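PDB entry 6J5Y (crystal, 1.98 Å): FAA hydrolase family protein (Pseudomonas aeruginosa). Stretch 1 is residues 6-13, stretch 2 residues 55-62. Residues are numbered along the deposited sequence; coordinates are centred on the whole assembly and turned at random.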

# COMPACT_ATOMS: atom_id res chain seq x y z
N PRO A 6 4.53 -14.05 -21.49
CA PRO A 6 4.67 -13.59 -20.13
C PRO A 6 3.29 -13.20 -19.59
O PRO A 6 2.36 -12.88 -20.34
N GLU A 7 3.19 -13.24 -18.27
CA GLU A 7 2.14 -12.54 -17.51
C GLU A 7 2.06 -11.09 -18.00
O GLU A 7 3.09 -10.47 -18.08
N ALA A 8 0.89 -10.58 -18.36
CA ALA A 8 0.73 -9.15 -18.72
C ALA A 8 1.03 -8.34 -17.46
O ALA A 8 0.80 -8.80 -16.35
N PRO A 9 1.59 -7.13 -17.60
CA PRO A 9 1.86 -6.29 -16.44
C PRO A 9 0.54 -5.93 -15.75
O PRO A 9 -0.40 -5.67 -16.45
N VAL A 10 0.50 -5.95 -14.42
CA VAL A 10 -0.65 -5.42 -13.65
C VAL A 10 -0.75 -3.94 -13.98
O VAL A 10 0.28 -3.23 -13.90
N SER A 11 -1.93 -3.48 -14.35
CA SER A 11 -2.13 -2.07 -14.75
C SER A 11 -3.31 -1.49 -13.98
O SER A 11 -4.37 -2.07 -14.00
N LEU A 12 -3.06 -0.39 -13.30
CA LEU A 12 -4.07 0.28 -12.44
C LEU A 12 -5.05 0.96 -13.36
O LEU A 12 -4.57 1.53 -14.35
N THR A 13 -6.34 0.98 -13.00
CA THR A 13 -7.32 1.88 -13.66
C THR A 13 -6.99 3.30 -13.20
O THR A 13 -6.42 3.46 -12.07
N PRO A 55 5.66 -8.28 -5.00
CA PRO A 55 5.67 -8.36 -6.46
C PRO A 55 4.51 -7.54 -7.06
O PRO A 55 3.42 -7.45 -6.45
N ALA A 56 4.75 -6.95 -8.22
CA ALA A 56 3.74 -6.24 -9.03
C ALA A 56 2.48 -7.09 -9.05
O ALA A 56 1.39 -6.50 -8.99
N ASP A 57 2.61 -8.41 -9.23
CA ASP A 57 1.43 -9.29 -9.49
C ASP A 57 0.70 -9.67 -8.20
O ASP A 57 -0.29 -10.39 -8.30
N ALA A 58 1.13 -9.17 -7.05
CA ALA A 58 0.35 -9.16 -5.79
C ALA A 58 -0.65 -7.99 -5.82
O ALA A 58 -1.61 -8.02 -5.04
N VAL A 59 -0.45 -7.00 -6.73
CA VAL A 59 -1.36 -5.82 -6.83
C VAL A 59 -2.65 -6.23 -7.55
O VAL A 59 -2.56 -6.82 -8.68
N VAL A 60 -3.81 -5.97 -6.93
CA VAL A 60 -5.11 -6.32 -7.58
C VAL A 60 -6.00 -5.08 -7.63
O VAL A 60 -6.58 -4.64 -6.65
N PRO A 61 -6.07 -4.47 -8.84
CA PRO A 61 -6.91 -3.30 -9.10
C PRO A 61 -8.39 -3.59 -8.79
O PRO A 61 -8.87 -4.64 -9.17
N VAL A 62 -9.04 -2.68 -8.07
CA VAL A 62 -10.48 -2.78 -7.71
C VAL A 62 -11.17 -1.55 -8.30
O VAL A 62 -10.77 -0.43 -7.92

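The packing between residues 6-13 and 55-62 is mainly apolar and buries 364 Å², both sides summed. The strand beginning at S11 and strand 59-61 run in roughly the same direction, their axes 32° apart and 7.1 Å at closest approach, yet no clear hydrogen bond joins the two stretches. No backbone ladder is evident, and each of the closest contacts involves at least one side-chain atom.

V10 is its centre, with 87 Å² covered, the largest share of any residue. Its CA-to-CB bond points toward the other stretch, and chi1 of 174° (t) splays the two methyls along it. V10 CG1 lies 3.9 Å from V59 CG1 and 3.9 Å from P61 CD, while V10 CG2 sits over the 3-10 segment, 3.7 Å from D57 CA. V59 also points toward stretch 1, in a t rotamer (175°). L12 starts sideways, but its m,t conformation (-57°, -172°) brings the end nearer: L12 CD2 reaches V59 CG1 at 3.9 Å and P61 CG at 4.3 Å. V59 CG1 thus meets both V10 and L12.

Contacts between side chains and backbone extend this packing. V10 CG2 approaches A56 O at 3.4 Å, and V10 CG1 approaches V59 O at the same distance. The A56 CA-to-CB bond also points toward stretch 1. The C-gamma exo ring of P61, directed toward stretch 1, places P61 CG 3.6 Å from S11 O; the S11 side chain itself points away. A56 O already accepts a bond from V59 N (3.0 Å between N and O), so V10 packs against a turn held by its own backbone.

The polar contact pairs two acids. E7 points toward stretch 2 along CA-to-CB and, with chi1 and chi2 both t, brings E7 OE1 to 2.5 Å from D57 OD2, with D57 chi1 at 60° (p). So short an oxygen-oxygen separation suggests that one carboxyl group is protonated.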

# COMPACT_ATOMS: atom_id res chain seq x y z
CB PRO A 6 5.57 -12.35 -20.17
CG PRO A 6 5.97 -12.17 -21.62
CD PRO A 6 5.21 -13.18 -22.46
CB GLU A 7 2.54 -12.61 -16.04
CG GLU A 7 1.47 -12.18 -15.10
CD GLU A 7 1.95 -12.47 -13.70
OE1 GLU A 7 2.84 -11.74 -13.21
OE2 GLU A 7 1.53 -13.50 -13.17
CB ALA A 8 -0.63 -8.85 -19.30
CB PRO A 9 2.58 -5.04 -16.98
CG PRO A 9 2.49 -5.13 -18.51
CD PRO A 9 1.99 -6.52 -18.87
CB VAL A 10 -0.52 -5.65 -12.13
CG1 VAL A 10 -1.64 -4.95 -11.37
CG2 VAL A 10 -0.47 -7.14 -11.82
CB SER A 11 -2.23 -1.92 -16.22
OG SER A 11 -2.95 -3.00 -16.78
CB LEU A 12 -3.37 1.32 -11.57
CG LEU A 12 -2.25 0.77 -10.69
CD1 LEU A 12 -1.76 1.85 -9.73
CD2 LEU A 12 -2.73 -0.46 -9.94
CB THR A 13 -8.78 1.45 -13.44
OG1 THR A 13 -9.13 1.70 -12.08
CG2 THR A 13 -9.04 0.02 -13.81
CB PRO A 55 5.56 -9.87 -6.73
CG PRO A 55 4.89 -10.43 -5.49
CD PRO A 55 5.37 -9.56 -4.34
CB ALA A 56 4.24 -6.01 -10.45
CB ASP A 57 1.76 -10.50 -10.37
CG ASP A 57 2.80 -11.50 -9.89
OD1 ASP A 57 3.10 -11.54 -8.69
OD2 ASP A 57 3.26 -12.25 -10.75
CB ALA A 58 1.30 -9.06 -4.62
CB VAL A 59 -0.66 -4.63 -7.52
CG1 VAL A 59 -1.61 -3.46 -7.74
CG2 VAL A 59 0.54 -4.16 -6.71
CB VAL A 60 -5.75 -7.60 -6.99
CG1 VAL A 60 -5.48 -7.80 -5.52
CG2 VAL A 60 -7.23 -7.73 -7.32
CB PRO A 61 -6.76 -3.07 -10.62
CG PRO A 61 -5.41 -3.67 -10.94
CD PRO A 61 -5.32 -4.89 -10.04
CB VAL A 62 -10.67 -2.87 -6.19
CG1 VAL A 62 -12.13 -3.07 -5.84
CG2 VAL A 62 -9.79 -3.96 -5.55